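Transcriptional regulator, MerR-family (Cupriavidus metallidurans CH34, PDB 5GPE) binds lead(II) and, as a MerR-family regulator, probably binds promoter DNA to control transcription in response to the metal. Local coordinates at residues B[18-21]-B[22-25]. Numbering follows the deposited sequence.
Sequences VRFY and ESEG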
ATOM      1  N   VAL B  18     -11.350  16.815  -6.817  1.00 18.54           N
ATOM      2  CA  VAL B  18     -11.259  18.168  -6.290  1.00 18.56           C
ATOM      3  C   VAL B  18     -11.951  18.256  -4.921  1.00 17.73           C
ATOM      4  O   VAL B  18     -11.398  18.825  -3.978  1.00 17.97           O
ATOM      5  CB  VAL B  18     -11.883  19.219  -7.246  1.00 19.71           C
ATOM      6  CG1 VAL B  18     -11.807  20.613  -6.644  1.00 20.77           C
ATOM      7  CG2 VAL B  18     -11.171  19.218  -8.594  1.00 20.50           C
ATOM      8  N   ARG B  19     -13.169  17.715  -4.823  1.00 17.20           N
ATOM      9  CA  ARG B  19     -13.926  17.742  -3.560  1.00 19.07           C
ATOM     10  C   ARG B  19     -13.247  16.938  -2.453  1.00 17.82           C
ATOM     11  O   ARG B  19     -13.307  17.304  -1.285  1.00 19.66           O
ATOM     12  CB  ARG B  19     -15.360  17.229  -3.760  1.00 20.82           C
ATOM     13  CG  ARG B  19     -16.219  18.164  -4.575  1.00 23.87           C
ATOM     14  CD  ARG B  19     -17.689  18.078  -4.226  1.00 29.87           C
ATOM     15  NE  ARG B  19     -18.405  19.104  -4.979  1.00 36.55           N
ATOM     16  CZ  ARG B  19     -19.224  18.922  -6.009  1.00 38.94           C
ATOM     17  NH1 ARG B  19     -19.516  17.709  -6.469  1.00 36.07           N
ATOM     18  NH2 ARG B  19     -19.761  20.004  -6.578  1.00 46.89           N
ATOM     19  N   PHE B  20     -12.603  15.845  -2.823  1.00 17.11           N
ATOM     20  CA  PHE B  20     -11.786  15.071  -1.858  1.00 17.67           C
ATOM     21  C   PHE B  20     -10.650  15.933  -1.271  1.00 17.78           C
ATOM     22  O   PHE B  20     -10.467  15.999  -0.058  1.00 17.73           O
ATOM     23  CB  PHE B  20     -11.222  13.823  -2.537  1.00 16.94           C
ATOM     24  CG  PHE B  20     -10.279  13.034  -1.685  1.00 16.62           C
ATOM     25  CD1 PHE B  20     -10.686  12.531  -0.457  1.00 17.56           C
ATOM     26  CD2 PHE B  20      -8.997  12.753  -2.132  1.00 16.15           C
ATOM     27  CE1 PHE B  20      -9.814  11.784   0.330  1.00 16.68           C
ATOM     28  CE2 PHE B  20      -8.124  12.008  -1.362  1.00 16.40           C
ATOM     29  CZ  PHE B  20      -8.535  11.523  -0.126  1.00 17.09           C
ATOM     30  N   TYR B  21      -9.911  16.611  -2.152  1.00 18.33           N
ATOM     31  CA  TYR B  21      -8.837  17.512  -1.724  1.00 19.12           C
ATOM     32  C   TYR B  21      -9.350  18.672  -0.869  1.00 19.89           C
ATOM     33  O   TYR B  21      -8.700  19.055   0.101  1.00 22.81           O
ATOM     34  CB  TYR B  21      -8.071  18.052  -2.929  1.00 19.24           C
ATOM     35  CG  TYR B  21      -7.329  17.016  -3.732  1.00 18.82           C
ATOM     36  CD1 TYR B  21      -6.914  15.803  -3.172  1.00 19.66           C
ATOM     37  CD2 TYR B  21      -7.043  17.237  -5.066  1.00 20.21           C
ATOM     38  CE1 TYR B  21      -6.238  14.862  -3.925  1.00 19.57           C
ATOM     39  CE2 TYR B  21      -6.353  16.299  -5.824  1.00 20.09           C
ATOM     40  CZ  TYR B  21      -5.966  15.111  -5.246  1.00 19.49           C
ATOM     41  OH  TYR B  21      -5.277  14.173  -5.968  1.00 17.96           O
ATOM     42  N   GLU B  22     -10.527  19.194  -1.195  1.00 21.07           N
ATOM     43  CA  GLU B  22     -11.191  20.197  -0.350  1.00 25.09           C
ATOM     44  C   GLU B  22     -11.499  19.668   1.041  1.00 24.68           C
ATOM     45  O   GLU B  22     -11.184  20.315   2.038  1.00 27.89           O
ATOM     46  CB  GLU B  22     -12.498  20.679  -0.978  1.00 28.56           C
ATOM     47  CG  GLU B  22     -12.289  21.590  -2.165  1.00 31.84           C
ATOM     48  CD  GLU B  22     -13.579  22.192  -2.696  1.00 33.92           C
ATOM     49  OE1 GLU B  22     -14.588  21.455  -2.810  1.00 36.80           O
ATOM     50  OE2 GLU B  22     -13.562  23.394  -3.027  1.00 35.60           O
ATOM     51  N   SER B  23     -12.121  18.493   1.105  1.00 25.12           N
ATOM     52  CA  SER B  23     -12.457  17.868   2.399  1.00 28.06           C
ATOM     53  C   SER B  23     -11.208  17.581   3.249  1.00 28.93           C
ATOM     54  O   SER B  23     -11.283  17.589   4.470  1.00 29.19           O
ATOM     55  CB  SER B  23     -13.275  16.587   2.206  1.00 29.54           C
ATOM     56  OG  SER B  23     -12.483  15.572   1.609  1.00 30.88           O
ATOM     57  N   GLU B  24     -10.069  17.357   2.589  1.00 28.60           N
ATOM     58  CA  GLU B  24      -8.782  17.122   3.269  1.00 29.47           C
ATOM     59  C   GLU B  24      -7.956  18.393   3.572  1.00 27.35           C
ATOM     60  O   GLU B  24      -6.844  18.297   4.079  1.00 27.35           O
ATOM     61  CB  GLU B  24      -7.940  16.129   2.455  1.00 30.73           C
ATOM     62  CG  GLU B  24      -8.481  14.719   2.500  1.00 31.63           C
ATOM     63  CD  GLU B  24      -8.413  14.115   3.892  1.00 36.73           C
ATOM     64  OE1 GLU B  24      -7.345  14.063   4.580  1.00 38.45           O
ATOM     65  OE2 GLU B  24      -9.494  13.721   4.312  1.00 39.82           O
ATOM     66  N   GLY B  25      -8.506  19.572   3.299  1.00 26.28           N
ATOM     67  CA  GLY B  25      -7.850  20.832   3.639  1.00 27.75           C
ATOM     68  C   GLY B  25      -6.670  21.186   2.750  1.00 27.49           C
ATOM     69  O   GLY B  25      -5.832  21.990   3.145  1.00 29.52           O
TER
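The last turn of helix 15-23, the second helix of the MerR-type helix-turn-helix, sets Phe20 against Glu24. CG of Glu24 sits over one face of the Phe20 ring, 4.3 Å from its centroid, a CH-pi contact; the carboxylate plane beyond is turned 31° from the ring. The ring swings toward this last turn because CG of Phe20 is anti to its own N (chi1 175°). Bent at chi2, the Glu24 chain carries OE1 to a salt bridge with Arg65 of helix 61-71, while Leu61 of that helix touches both Phe20 and Glu24. Phe20 O accepts two bonds: Ser23 OG donates at 2.7 Å from Phe20 O, and Glu24 N lies 3.0 Å from the same oxygen. Upstream the regular helical ladder persists, with Glu22 N 2.9 Å from Val18 O and Ser23 N 2.9 Å from Arg19 O. A Schellman motif ends the helix in the DNA-binding domain: Gly25 takes a positive phi of 74° and its N hydrogen-bonds to Glu22 O (3.1 Å), one of two bonds running back into the last turn. Arg19 and Glu22 run side by side, yet Arg19 NE stays 5.0 Å from Glu22 OE1; OE2 of Glu22 is hydrogen-bonded to Tyr40 OH. On the buried side, Tyr21 packs on Leu48 and Ile51 of helix 42-56, its OH hydrogen-bonded to Arg55, and Val18 reaches Leu48 plus Ile4 and Leu7 of helix 4-11.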